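Local atomic coordinates of putative transcriptional regulator protein, LacI family (Rhizobium etli, PDB entry 3MIZ), a protein that probably binds cis-regulatory DNA and regulates transcription, as a putative repressor of the LacI family. Residues R155-E159 / F160-E164. Numbering follows the deposited sequence.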
loop_
_atom_site.group_PDB
_atom_site.type_symbol
_atom_site.label_atom_id
_atom_site.label_comp_id
_atom_site.label_asym_id
_atom_site.label_seq_id
_atom_site.Cartn_x
_atom_site.Cartn_y
_atom_site.Cartn_z
ATOM N N ARG A 155 -26.004 -16.273 -0.410
ATOM C CA ARG A 155 -27.415 -16.057 -0.096
ATOM C C ARG A 155 -28.118 -15.039 -0.992
ATOM O O ARG A 155 -29.285 -15.225 -1.335
ATOM C CB ARG A 155 -27.614 -15.626 1.358
ATOM C CG ARG A 155 -29.102 -15.442 1.702
ATOM C CD ARG A 155 -29.322 -14.919 3.107
ATOM N NE ARG A 155 -30.717 -14.548 3.356
ATOM C CZ ARG A 155 -31.741 -15.399 3.388
ATOM N NH1 ARG A 155 -31.551 -16.698 3.182
ATOM N NH2 ARG A 155 -32.962 -14.951 3.646
ATOM N N THR A 156 -27.430 -13.966 -1.362
ATOM C CA THR A 156 -28.060 -12.958 -2.205
ATOM C C THR A 156 -28.457 -13.567 -3.534
ATOM O O THR A 156 -29.544 -13.294 -4.054
ATOM C CB THR A 156 -27.133 -11.761 -2.445
ATOM O OG1 THR A 156 -25.910 -12.210 -3.038
ATOM C CG2 THR A 156 -26.842 -11.056 -1.130
ATOM N N THR A 157 -27.578 -14.398 -4.083
ATOM C CA THR A 157 -27.869 -15.048 -5.348
ATOM C C THR A 157 -29.003 -16.057 -5.176
ATOM O O THR A 157 -29.817 -16.237 -6.080
ATOM C CB THR A 157 -26.621 -15.754 -5.932
ATOM O OG1 THR A 157 -26.986 -16.454 -7.127
ATOM C CG2 THR A 157 -26.028 -16.733 -4.942
ATOM N N SER A 158 -29.070 -16.716 -4.021
ATOM C CA SER A 158 -30.144 -17.686 -3.789
ATOM C C SER A 158 -31.472 -16.974 -3.559
ATOM O O SER A 158 -32.510 -17.406 -4.056
ATOM C CB SER A 158 -29.823 -18.585 -2.590
ATOM O OG SER A 158 -28.973 -19.659 -2.968
ATOM N N GLU A 159 -31.430 -15.879 -2.808
ATOM C CA GLU A 159 -32.624 -15.094 -2.510
ATOM C C GLU A 159 -33.220 -14.539 -3.808
ATOM O O GLU A 159 -34.433 -14.318 -3.911
ATOM C CB GLU A 159 -32.259 -13.945 -1.560
ATOM C CG GLU A 159 -33.415 -13.042 -1.158
ATOM C CD GLU A 159 -32.983 -11.932 -0.204
ATOM O OE1 GLU A 159 -32.084 -11.141 -0.571
ATOM O OE2 GLU A 159 -33.544 -11.848 0.913
ATOM N N PHE A 160 -32.360 -14.318 -4.798
ATOM C CA PHE A 160 -32.802 -13.796 -6.089
ATOM C C PHE A 160 -33.392 -14.914 -6.937
ATOM O O PHE A 160 -34.342 -14.698 -7.689
ATOM C CB PHE A 160 -31.633 -13.162 -6.848
ATOM C CG PHE A 160 -32.025 -12.575 -8.178
ATOM C CD1 PHE A 160 -32.677 -11.350 -8.248
ATOM C CD2 PHE A 160 -31.762 -13.258 -9.357
ATOM C CE1 PHE A 160 -33.062 -10.812 -9.479
ATOM C CE2 PHE A 160 -32.142 -12.732 -10.593
ATOM C CZ PHE A 160 -32.792 -11.508 -10.654
ATOM N N GLY A 161 -32.821 -16.110 -6.829
ATOM C CA GLY A 161 -33.347 -17.218 -7.603
ATOM C C GLY A 161 -32.302 -18.082 -8.270
ATOM O O GLY A 161 -32.588 -19.223 -8.624
ATOM N N LEU A 162 -31.095 -17.554 -8.451
ATOM C CA LEU A 162 -30.036 -18.327 -9.087
ATOM C C LEU A 162 -29.677 -19.531 -8.232
ATOM O O LEU A 162 -29.850 -19.511 -7.014
ATOM C CB LEU A 162 -28.788 -17.467 -9.300
ATOM C CG LEU A 162 -28.930 -16.212 -10.166
ATOM C CD1 LEU A 162 -27.563 -15.568 -10.339
ATOM C CD2 LEU A 162 -29.524 -16.574 -11.524
ATOM N N THR A 163 -29.172 -20.576 -8.875
ATOM C CA THR A 163 -28.787 -21.784 -8.163
ATOM C C THR A 163 -27.278 -21.923 -8.191
ATOM O O THR A 163 -26.609 -21.335 -9.040
ATOM C CB THR A 163 -29.392 -23.045 -8.810
ATOM O OG1 THR A 163 -28.730 -23.306 -10.055
ATOM C CG2 THR A 163 -30.882 -22.854 -9.061
ATOM N N GLU A 164 -26.746 -22.713 -7.266
ATOM C CA GLU A 164 -25.311 -22.930 -7.190
ATOM C C GLU A 164 -24.778 -23.303 -8.572
ATOM O O GLU A 164 -23.609 -23.072 -8.885
ATOM C CB GLU A 164 -25.004 -24.049 -6.189
ATOM C CG GLU A 164 -23.585 -24.024 -5.641
ATOM C CD GLU A 164 -23.288 -22.750 -4.867
ATOM O OE1 GLU A 164 -23.171 -21.678 -5.497
ATOM O OE2 GLU A 164 -23.187 -22.820 -3.624
#
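With chi1 at 176°, T157 swings its hydroxyl away from its own amide and out toward L162. The backbone at L162 sets CB against that oxygen, while chi1 of -60° puts CG opposite the carbonyl carbon and the extended second torsion sends CD1 past the hydroxyl. The two side chains meet crosswise. OG1 of T157 lies 3.0 Å from CB of L162, very close for an oxygen against a methylene, and 3.4 Å from the methyl CD1 of L162. The contact is apolar on the leucine side, and this buried hydroxyl has no hydrogen-bonding partner in the model; with a torsion unusual for a helical threonine, the modelled rotamer of T157 is doubtful.

The backbone beneath carries the last turn of the helix. F160 N donates to T156 O at 3.1 Å, and G161 N to T157 O, also 3.1 Å. CB of F160 packs over the same turn, 3.5 Å from T156 O. The chain then leaves the helix at G161, the C' glycine, whose positive phi (136°) suits a residue without CB, since the carbonyl oxygen of F160 crowds that position. The turn brings L162 back beside T157, with the leucine amide N 3.0 Å from T157 O.

The turn ends helix 144-160 and opens the loop to strand 167-174, part of the mixed sheet in the periplasmic-binding-protein-like domain. F160 reaches L127 of helix 115-127, where T156 also touches R120 and T123; R132 meets both F160 and L162, and T157 rests on L167 of the strand that follows.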